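Local coordinates for biphenyl-2,3-diol 1,2-dioxygenase III-related protein (Vibrio cholerae, PDB 3EY8), which has no established reaction but binds a metal ion such as calcium, and probably belongs to the glyoxalase and extradiol dioxygenase group of proteins, at residues L76-D81 and N123-S128; I98-V103 and S114-D119; V15-D20 and V69-A74; A19-T24 and L55-H60. The protein carries 9 engineered substitutions. All coordinates share one frame; numbering follows the deposited sequence.

Contact 1: L76-D81 and N123-S128; sequences LCFITD and NLIEVS
Leu76 to Ile79 run parallel to Ile125 to Ser128, Leu76 beside Ile125 and Ile79 beside Ser128, with axes 4.7 Å apart at their closest and twisted by 24°. They are the first and fourth strands of a βαβββ module, the repeating unit of the vicinal oxygen chelate (glyoxalase) fold. Five backbone bonds alternate between the chains, from Leu76 N to Leu124 O at one end to Thr80 N to Ser128 O (2.9 Å) at the other. Leu76, Phe78, Ile125 and Val127 form one face, apolar because helix 21-32 packs on it through Tyr28 and Leu32. There Ile125 CG2 lies in the plane of the Phe78 ring, at its edge, 3.9 Å from Phe78 CD1. Further along, Thr80 CG2 meets Val127 CG1 at 4.0 Å.

Cys77, Ile79, Glu126 and Ser128 make the more polar face. Glu126, a calcium ligand in a structure of this protein although no metal is bound to this chain, stretches straight out with CG anti to the backbone N (chi1 -177°), which brings OE1 to 3.5 Å from Cys77 CB. Its OE2 bonds to Ser114, and OE1 weakly to His13 of the second subunit, whose strand also pairs with 76-79. Small side chains suit the places beside this carboxylate: Cys77 SG lies 3.3 Å from Ser128 OG, a hydroxyl that is itself hydrogen-bonded to Ser114 OG.

Contact 2: I98-V103 and S114-D119; sequences IMEGPV and SFYFRD
The ring of Tyr116 receives Glu100 O and Val103 CG2 at its edge, both in plane: the oxygen 3.8 Å from CD1 and the methyl 3.8 Å from CE1. Val103 places that methyl between its backbone N and carbonyl carbon, and the two side chains cross at about a right angle. A tyrosine suits this position, since its ring edge packs on the other segment while its hydroxyl goes on to bond Arg105. The second ring, Phe115, meets Ile98, whose CD1 comes within 3.9 Å of CD1 of the phenylalanine.

Backbone bonds hold the segments at both ends. Met99 N donates to Tyr116 O at 2.9 Å, tilted 28° from the carbonyl plane. Further on, Val103 and Ser114 form an antiparallel hydrogen-bonded pair, with Ser114 N to Val103 O at 2.8 Å. Between them the chain turns a corner, through a cis peptide before Pro102. Gly101 adopts phi 130°, a value suited to glycine, and with no side chain its CA can sit 3.9 Å from Phe115 CB. Met99 is a selenomethionine with two conformers, so its contact with Arg118 is doubtful.

The weakly bonded strand 100-101 thus leads round its corner into strand 103-107, the antiparallel hairpin partner of strand 110-118. On its other side strand 110-118 bonds to strand 124-129. Ile98 and Phe115 pack on Met88 of helix 84-93, while Phe117 turns to helix 21-32.

Contact 3: V15-D20 and V69-A74; sequences VLTVAD and VRTGSA. Engineered in segment 69-74: Thr71 (natural residue Val).
Thr17 and Val69 meet at about a right angle, with CG1 of the valine lodged against both branches of the threonine. It lies 3.5 Å from Thr17 CG2, a tight carbon contact, and equally near OG1. A beta-branched residue suits each place, offering a compact, two-pronged surface. Leu16 reaches with one branch, CD2, to Ala74 CB at 3.4 Å, a tight contact against a short side chain. The engineered Thr71 points its methyl at the strand's backbone. CG2, anti to its own carbonyl carbon (chi1 63° for OG1), stands 3.4 Å from Thr17 O.

No direct hydrogen bond joins the segments; two waters do. One accepts from Thr17 N at 3.0 Å and can donate to Arg70 O. The other donates to Thr17 O at 2.7 Å and accepts from Gly72 N. Arg70 to Ser73 form a type II turn, whose third position calls for the positive phi that Gly72 supplies, and Ser73 OG braces it by donating to Arg70 O at 2.6 Å. Thr71 O accepts a bond from Asn68 of the second subunit.

The waters line one edge of strand 10-18, whose other edge is bonded to strand 51-57. Beyond the turn, Ala74 joins Leu124 and leads into strand 75-79.

Contact 4: A19-T24 and L55-H60; sequences ADIPTT and LHQLGH. Engineered in segment 55-60: His60 (natural residue Asn).
Asp20 OD2 is gripped twice by Thr23, by OG1 at 2.6 Å and by N at 2.9 Å, the donors arriving from opposite faces of the carboxylate plane. Aspartate is apt for this N-cap, its short side chain reaching back to an amide of the first helical turn. A second amide there is satisfied from across the contact: Ile21 N donates to Gln57 OE1 at 3.1 Å in an almost straight bond (176°), although it approaches 33° out of the amide's carbonyl plane. Gln57 gets there by extending from the strand, CG anti to the backbone N (chi1 -177°), with Gln57 CG passing 3.6 Å from Ala19 O. Next in the helix comes Pro22, which has no N-H to satisfy.

Beneath the polar bond the packing is apolar. Ile21 crosses Gln57 obliquely, CD1 lying 3.9 Å from Gln57 CB, and its CG1 also meets Leu55 CB at 4.2 Å. Thr24 and Leu55 reach toward each other tip to tip, with the threonine's CG2 3.8 Å from the leucine's CD1. After Gln57 a type II turn, with Gly59 at its positive-phi position, takes the chain away. Here the helix of a vicinal oxygen chelate βαβββ unit rests against its last strand.

Overall arrangement
Contacts 1 and 2 belong to the second βαβββ module; contact 4 lies in the first, and contact 3 sets the first against the loop that leads to the second. Contacts 1 and 2, centres about 9 Å apart, share a sheet through strands 124-129 and 110-118. Contacts 3 and 4, about 8 Å apart, share Ala19 and Asp20. Asn123 OD1 bonds to Ala74 N at 2.9 Å, though the centres of contacts 1 and 3 are about 17 Å apart. Contacts 2 and 4, centres about 24 Å apart, do not touch. Glu126 and His13 are calcium ligands, though this chain binds no metal; Ser114 of contact 2, OG to Glu126 OE2 2.7 Å, would probably steady Glu126 from the second shell.

Contact 1: L76-D81 and N123-S128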
# COMPACT_ATOMS: atom_id res chain seq x y z
N LEU B 76 2.24 5.46 -3.92
CA LEU B 76 2.94 4.19 -3.68
C LEU B 76 4.41 4.25 -4.06
O LEU B 76 4.77 4.86 -5.07
CB LEU B 76 2.28 3.09 -4.51
CG LEU B 76 0.75 3.00 -4.46
CD1 LEU B 76 0.25 1.98 -5.46
CD2 LEU B 76 0.31 2.66 -3.05
N CYS B 77 5.26 3.59 -3.28
CA CYS B 77 6.68 3.55 -3.58
C CYS B 77 7.15 2.12 -3.78
O CYS B 77 7.06 1.29 -2.88
CB CYS B 77 7.51 4.22 -2.48
SG CYS B 77 9.30 3.96 -2.70
N PHE B 78 7.64 1.84 -4.98
CA PHE B 78 8.12 0.51 -5.36
C PHE B 78 9.63 0.50 -5.51
O PHE B 78 10.20 1.40 -6.12
CB PHE B 78 7.53 0.10 -6.71
CG PHE B 78 6.03 -0.01 -6.71
CD1 PHE B 78 5.26 0.91 -7.40
CD2 PHE B 78 5.40 -1.04 -6.03
CE1 PHE B 78 3.88 0.82 -7.41
CE2 PHE B 78 4.01 -1.14 -6.04
CZ PHE B 78 3.26 -0.21 -6.73
N ILE B 79 10.27 -0.54 -4.99
CA ILE B 79 11.71 -0.71 -5.16
C ILE B 79 11.99 -1.51 -6.43
O ILE B 79 11.29 -2.49 -6.72
CB ILE B 79 12.32 -1.47 -3.97
CG1 ILE B 79 12.08 -0.70 -2.67
CG2 ILE B 79 13.80 -1.69 -4.19
CD1 ILE B 79 12.65 0.73 -2.67
N THR B 80 12.99 -1.09 -7.19
CA THR B 80 13.46 -1.88 -8.33
C THR B 80 14.91 -2.28 -8.09
O THR B 80 15.65 -1.57 -7.40
CB THR B 80 13.34 -1.13 -9.67
OG1 THR B 80 13.77 -1.98 -10.74
CG2 THR B 80 14.19 0.13 -9.66
N ASP B 81 15.31 -3.44 -8.63
CA ASP B 81 16.72 -3.84 -8.58
C ASP B 81 17.47 -3.49 -9.86
O ASP B 81 18.63 -3.84 -10.03
CB ASP B 81 16.89 -5.33 -8.19
CG ASP B 81 16.22 -6.30 -9.17
OD1 ASP B 81 15.87 -5.92 -10.30
OD2 ASP B 81 16.07 -7.48 -8.78
N ASN B 123 -2.87 8.20 -9.77
CA ASN B 123 -2.12 7.72 -8.61
C ASN B 123 -0.66 8.12 -8.75
O ASN B 123 -0.12 8.10 -9.86
CB ASN B 123 -2.26 6.20 -8.47
CG ASN B 123 -3.68 5.77 -8.18
OD1 ASN B 123 -4.31 6.28 -7.26
ND2 ASN B 123 -4.20 4.82 -8.97
N LEU B 124 -0.03 8.50 -7.64
CA LEU B 124 1.38 8.88 -7.66
C LEU B 124 2.26 7.65 -7.47
O LEU B 124 2.12 6.93 -6.48
CB LEU B 124 1.69 9.89 -6.56
CG LEU B 124 3.12 10.43 -6.52
CD1 LEU B 124 3.48 11.15 -7.83
CD2 LEU B 124 3.30 11.35 -5.33
N ILE B 125 3.15 7.42 -8.43
CA ILE B 125 4.05 6.27 -8.39
C ILE B 125 5.48 6.74 -8.21
O ILE B 125 6.00 7.57 -8.97
CB ILE B 125 3.91 5.38 -9.64
CG1 ILE B 125 2.44 5.02 -9.91
CG2 ILE B 125 4.77 4.13 -9.50
CD1 ILE B 125 1.75 4.26 -8.76
N GLU B 126 6.12 6.21 -7.17
CA GLU B 126 7.50 6.53 -6.85
C GLU B 126 8.29 5.25 -7.05
O GLU B 126 8.03 4.25 -6.39
CB GLU B 126 7.58 7.00 -5.39
CG GLU B 126 8.97 7.43 -4.93
CD GLU B 126 8.99 7.79 -3.45
OE1 GLU B 126 7.93 7.68 -2.79
OE2 GLU B 126 10.07 8.19 -2.95
N VAL B 127 9.24 5.28 -7.98
CA VAL B 127 10.10 4.13 -8.22
C VAL B 127 11.48 4.44 -7.66
O VAL B 127 12.03 5.51 -7.93
CB VAL B 127 10.18 3.80 -9.71
CG1 VAL B 127 11.23 2.73 -9.98
CG2 VAL B 127 8.81 3.36 -10.21
N SER B 128 12.02 3.52 -6.87
CA SER B 128 13.19 3.83 -6.06
C SER B 128 14.22 2.71 -5.99
O SER B 128 13.91 1.55 -6.27
CB SER B 128 12.76 4.20 -4.64
OG SER B 128 11.72 5.17 -4.65

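Contact 2: I98-V103 and S114-D119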
# COMPACT_ATOMS: atom_id res chain seq x y z
N ILE B 98 8.16 11.80 -16.57
CA ILE B 98 8.75 11.75 -15.23
C ILE B 98 8.66 13.14 -14.63
O ILE B 98 9.20 14.10 -15.17
CB ILE B 98 10.20 11.25 -15.28
CG1 ILE B 98 10.23 9.81 -15.80
CG2 ILE B 98 10.84 11.36 -13.89
CD1 ILE B 98 11.60 9.22 -15.89
N MSE B 99 7.98 13.25 -13.50
CA MSE B 99 7.73 14.57 -12.92
C MSE B 99 8.85 15.08 -12.02
O MSE B 99 8.93 16.28 -11.76
CB MSE B 99 6.39 14.59 -12.18
CG MSE B 99 6.39 13.90 -10.84
SE MSE B 99 4.57 13.78 -10.16
CE MSE B 99 3.75 12.96 -11.72
N GLU B 100 9.71 14.19 -11.54
CA GLU B 100 10.85 14.59 -10.73
C GLU B 100 11.74 13.38 -10.53
O GLU B 100 11.25 12.24 -10.53
CB GLU B 100 10.35 15.10 -9.37
CG GLU B 100 11.40 15.77 -8.51
CD GLU B 100 10.85 16.22 -7.17
OE1 GLU B 100 9.64 16.01 -6.92
OE2 GLU B 100 11.62 16.77 -6.36
N GLY B 101 13.04 13.61 -10.37
CA GLY B 101 13.99 12.54 -10.13
C GLY B 101 15.18 12.62 -11.06
O GLY B 101 15.09 13.27 -12.11
N PRO B 102 16.29 11.98 -10.69
CA PRO B 102 16.44 11.21 -9.45
C PRO B 102 16.61 12.11 -8.23
O PRO B 102 17.41 13.05 -8.28
CB PRO B 102 17.73 10.41 -9.66
CG PRO B 102 18.33 10.90 -10.97
CD PRO B 102 17.57 12.10 -11.41
N VAL B 103 15.89 11.83 -7.15
CA VAL B 103 16.00 12.62 -5.93
C VAL B 103 16.16 11.73 -4.70
O VAL B 103 15.65 10.62 -4.67
CB VAL B 103 14.77 13.55 -5.73
CG1 VAL B 103 14.78 14.68 -6.76
CG2 VAL B 103 13.48 12.75 -5.82
N SER B 114 14.82 8.22 -5.73
CA SER B 114 13.49 8.03 -6.30
C SER B 114 13.27 8.83 -7.58
O SER B 114 13.91 9.85 -7.80
CB SER B 114 12.41 8.46 -5.28
OG SER B 114 12.45 7.69 -4.09
N PHE B 115 12.34 8.36 -8.42
CA PHE B 115 11.73 9.21 -9.44
C PHE B 115 10.22 8.99 -9.43
O PHE B 115 9.75 8.01 -8.87
CB PHE B 115 12.37 9.02 -10.83
CG PHE B 115 12.09 7.69 -11.50
CD1 PHE B 115 11.06 7.56 -12.43
CD2 PHE B 115 12.88 6.59 -11.24
CE1 PHE B 115 10.83 6.35 -13.07
CE2 PHE B 115 12.65 5.37 -11.87
CZ PHE B 115 11.62 5.26 -12.79
N TYR B 116 9.47 9.92 -10.01
CA TYR B 116 8.02 9.95 -9.86
C TYR B 116 7.29 10.09 -11.19
O TYR B 116 7.76 10.78 -12.09
CB TYR B 116 7.59 11.15 -9.00
CG TYR B 116 8.09 11.15 -7.58
CD1 TYR B 116 9.35 11.64 -7.27
CD2 TYR B 116 7.29 10.70 -6.54
CE1 TYR B 116 9.81 11.67 -5.98
CE2 TYR B 116 7.75 10.71 -5.24
CZ TYR B 116 9.01 11.20 -4.97
OH TYR B 116 9.47 11.23 -3.67
N PHE B 117 6.14 9.45 -11.29
CA PHE B 117 5.24 9.68 -12.41
C PHE B 117 3.84 9.27 -11.96
O PHE B 117 3.67 8.75 -10.86
CB PHE B 117 5.67 8.87 -13.63
CG PHE B 117 5.84 7.41 -13.36
CD1 PHE B 117 7.06 6.91 -12.94
CD2 PHE B 117 4.78 6.53 -13.54
CE1 PHE B 117 7.21 5.56 -12.68
CE2 PHE B 117 4.94 5.17 -13.28
CZ PHE B 117 6.15 4.69 -12.85
N ARG B 118 2.84 9.50 -12.81
CA ARG B 118 1.47 9.14 -12.46
C ARG B 118 0.94 8.01 -13.32
O ARG B 118 1.30 7.88 -14.50
CB ARG B 118 0.54 10.35 -12.58
CG ARG B 118 0.86 11.42 -11.56
CD ARG B 118 -0.14 12.55 -11.54
NE ARG B 118 0.37 13.62 -10.67
CZ ARG B 118 0.29 13.61 -9.35
NH1 ARG B 118 -0.30 12.59 -8.73
NH2 ARG B 118 0.78 14.61 -8.64
N ASP B 119 0.08 7.19 -12.73
CA ASP B 119 -0.58 6.13 -13.48
C ASP B 119 -1.84 6.69 -14.17
O ASP B 119 -2.13 7.88 -14.03
CB ASP B 119 -0.84 4.88 -12.60
CG ASP B 119 -2.12 4.97 -11.77
OD1 ASP B 119 -2.80 6.01 -11.76
OD2 ASP B 119 -2.45 3.95 -11.11

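Contact 3: V15-D20 and V69-A74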
# COMPACT_ATOMS: atom_id res chain seq x y z
N VAL B 15 -5.72 -2.49 -2.45
CA VAL B 15 -6.71 -2.43 -3.51
C VAL B 15 -6.71 -1.04 -4.13
O VAL B 15 -6.77 -0.04 -3.41
CB VAL B 15 -8.12 -2.73 -2.98
CG1 VAL B 15 -9.16 -2.50 -4.09
CG2 VAL B 15 -8.21 -4.15 -2.42
N LEU B 16 -6.61 -0.97 -5.45
CA LEU B 16 -6.82 0.28 -6.18
C LEU B 16 -8.14 0.19 -6.90
O LEU B 16 -8.44 -0.83 -7.54
CB LEU B 16 -5.73 0.50 -7.22
CG LEU B 16 -4.29 0.68 -6.75
CD1 LEU B 16 -3.41 0.90 -7.97
CD2 LEU B 16 -4.18 1.84 -5.78
N THR B 17 -8.92 1.26 -6.81
CA THR B 17 -10.13 1.39 -7.60
C THR B 17 -9.81 2.28 -8.80
O THR B 17 -9.31 3.40 -8.64
CB THR B 17 -11.27 1.97 -6.76
OG1 THR B 17 -11.48 1.13 -5.62
CG2 THR B 17 -12.57 2.03 -7.59
N VAL B 18 -10.08 1.77 -10.00
CA VAL B 18 -9.65 2.44 -11.22
C VAL B 18 -10.79 2.61 -12.23
O VAL B 18 -11.74 1.83 -12.24
CB VAL B 18 -8.47 1.68 -11.90
CG1 VAL B 18 -7.27 1.56 -10.96
CG2 VAL B 18 -8.91 0.29 -12.38
N ALA B 19 -10.68 3.62 -13.08
CA ALA B 19 -11.72 3.90 -14.06
C ALA B 19 -11.87 2.77 -15.09
O ALA B 19 -12.98 2.46 -15.53
CB ALA B 19 -11.44 5.22 -14.78
N ASP B 20 -10.75 2.17 -15.46
CA ASP B 20 -10.74 1.15 -16.50
C ASP B 20 -9.64 0.14 -16.21
O ASP B 20 -8.45 0.45 -16.33
CB ASP B 20 -10.52 1.79 -17.88
CG ASP B 20 -10.70 0.80 -19.02
OD1 ASP B 20 -11.85 0.36 -19.26
OD2 ASP B 20 -9.70 0.46 -19.68
N VAL B 69 -14.07 5.40 -1.42
CA VAL B 69 -13.40 4.92 -2.62
C VAL B 69 -13.10 6.11 -3.51
O VAL B 69 -13.94 6.99 -3.68
CB VAL B 69 -14.27 3.88 -3.35
CG1 VAL B 69 -13.77 3.64 -4.76
CG2 VAL B 69 -14.31 2.58 -2.54
N ARG B 70 -11.89 6.16 -4.06
CA ARG B 70 -11.49 7.30 -4.88
C ARG B 70 -10.43 6.90 -5.89
O ARG B 70 -9.34 6.45 -5.51
CB ARG B 70 -10.96 8.44 -4.00
CG ARG B 70 -10.74 9.75 -4.74
CD ARG B 70 -12.08 10.41 -5.08
NE ARG B 70 -11.92 11.73 -5.68
CZ ARG B 70 -11.95 11.96 -6.99
NH1 ARG B 70 -12.14 10.96 -7.83
NH2 ARG B 70 -11.79 13.19 -7.45
N THR B 71 -10.73 7.06 -7.18
CA THR B 71 -9.72 6.82 -8.19
C THR B 71 -8.62 7.88 -8.06
O THR B 71 -8.90 9.03 -7.74
CB THR B 71 -10.29 6.84 -9.63
OG1 THR B 71 -10.81 8.15 -9.92
CG2 THR B 71 -11.40 5.78 -9.79
N GLY B 72 -7.37 7.49 -8.28
CA GLY B 72 -6.26 8.43 -8.20
C GLY B 72 -5.86 8.89 -6.80
O GLY B 72 -5.19 9.91 -6.66
N SER B 73 -6.24 8.14 -5.78
CA SER B 73 -6.01 8.54 -4.39
C SER B 73 -4.82 7.84 -3.74
O SER B 73 -4.56 8.04 -2.56
CB SER B 73 -7.26 8.26 -3.54
OG SER B 73 -7.61 6.88 -3.59
N ALA B 74 -4.13 7.00 -4.50
CA ALA B 74 -3.01 6.22 -3.98
C ALA B 74 -1.67 6.89 -4.26
O ALA B 74 -1.52 7.65 -5.21
CB ALA B 74 -3.03 4.81 -4.54
O HOH W 1 -7.88 3.81 -5.55
O HOH W 2 -6.96 4.60 -8.17

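Contact 4: A19-T24 and L55-H60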
# COMPACT_ATOMS: atom_id res chain seq x y z
N ALA B 19 -10.68 3.62 -13.08
CA ALA B 19 -11.72 3.90 -14.06
C ALA B 19 -11.87 2.77 -15.09
O ALA B 19 -12.98 2.46 -15.53
CB ALA B 19 -11.44 5.22 -14.78
N ASP B 20 -10.75 2.17 -15.46
CA ASP B 20 -10.74 1.15 -16.50
C ASP B 20 -9.64 0.14 -16.21
O ASP B 20 -8.45 0.45 -16.33
CB ASP B 20 -10.52 1.79 -17.88
CG ASP B 20 -10.70 0.80 -19.02
OD1 ASP B 20 -11.85 0.36 -19.26
OD2 ASP B 20 -9.70 0.46 -19.68
N ILE B 21 -10.04 -1.07 -15.84
CA ILE B 21 -9.08 -2.12 -15.53
C ILE B 21 -8.11 -2.44 -16.68
O ILE B 21 -6.91 -2.49 -16.45
CB ILE B 21 -9.77 -3.39 -14.98
CG1 ILE B 21 -10.24 -3.13 -13.54
CG2 ILE B 21 -8.81 -4.57 -15.01
CD1 ILE B 21 -10.96 -4.29 -12.88
N PRO B 22 -8.61 -2.62 -17.91
CA PRO B 22 -7.67 -2.90 -19.01
C PRO B 22 -6.60 -1.82 -19.21
O PRO B 22 -5.44 -2.15 -19.45
CB PRO B 22 -8.58 -2.98 -20.24
CG PRO B 22 -9.90 -3.43 -19.68
CD PRO B 22 -10.01 -2.69 -18.37
N THR B 23 -6.99 -0.55 -19.11
CA THR B 23 -6.05 0.55 -19.25
C THR B 23 -4.98 0.45 -18.16
O THR B 23 -3.77 0.58 -18.42
CB THR B 23 -6.78 1.89 -19.14
OG1 THR B 23 -7.68 2.03 -20.26
CG2 THR B 23 -5.80 3.05 -19.13
N THR B 24 -5.43 0.18 -16.95
CA THR B 24 -4.52 0.03 -15.82
C THR B 24 -3.58 -1.18 -15.95
O THR B 24 -2.38 -1.05 -15.73
CB THR B 24 -5.32 -0.06 -14.52
OG1 THR B 24 -6.03 1.17 -14.32
CG2 THR B 24 -4.40 -0.32 -13.33
N LEU B 55 -7.25 -4.98 -8.25
CA LEU B 55 -7.91 -3.90 -8.96
C LEU B 55 -9.43 -4.06 -8.90
O LEU B 55 -9.94 -5.15 -9.18
CB LEU B 55 -7.47 -3.87 -10.42
CG LEU B 55 -5.97 -3.65 -10.66
CD1 LEU B 55 -5.63 -3.73 -12.14
CD2 LEU B 55 -5.52 -2.31 -10.05
N HIS B 56 -10.13 -2.98 -8.54
CA HIS B 56 -11.59 -2.90 -8.68
C HIS B 56 -11.89 -1.84 -9.72
O HIS B 56 -11.28 -0.77 -9.72
CB HIS B 56 -12.25 -2.46 -7.37
CG HIS B 56 -12.11 -3.44 -6.25
ND1 HIS B 56 -12.77 -3.28 -5.05
CD2 HIS B 56 -11.41 -4.59 -6.14
CE1 HIS B 56 -12.46 -4.28 -4.24
NE2 HIS B 56 -11.63 -5.09 -4.88
N GLN B 57 -12.85 -2.10 -10.60
CA GLN B 57 -13.26 -1.05 -11.51
C GLN B 57 -14.32 -0.19 -10.84
O GLN B 57 -15.25 -0.70 -10.21
CB GLN B 57 -13.78 -1.61 -12.83
CG GLN B 57 -14.15 -0.51 -13.82
CD GLN B 57 -14.12 -0.98 -15.26
OE1 GLN B 57 -13.13 -1.57 -15.71
NE2 GLN B 57 -15.19 -0.70 -15.98
N LEU B 58 -14.16 1.12 -10.96
CA LEU B 58 -15.14 2.05 -10.41
C LEU B 58 -16.53 1.67 -10.91
O LEU B 58 -16.74 1.51 -12.12
CB LEU B 58 -14.79 3.48 -10.83
CG LEU B 58 -15.62 4.61 -10.20
CD1 LEU B 58 -15.41 4.66 -8.70
CD2 LEU B 58 -15.24 5.93 -10.84
N GLY B 59 -17.46 1.49 -9.98
CA GLY B 59 -18.82 1.10 -10.32
C GLY B 59 -19.04 -0.40 -10.24
O GLY B 59 -20.17 -0.88 -10.43
N HIS B 60 -17.97 -1.13 -9.97
CA HIS B 60 -18.02 -2.59 -9.85
C HIS B 60 -17.11 -3.03 -8.72
O HIS B 60 -16.34 -3.97 -8.84
CB HIS B 60 -17.64 -3.25 -11.17
CG HIS B 60 -18.42 -2.73 -12.33
ND1 HIS B 60 -19.61 -3.30 -12.73
CD2 HIS B 60 -18.20 -1.68 -13.16
CE1 HIS B 60 -20.09 -2.62 -13.77
NE2 HIS B 60 -19.25 -1.64 -14.04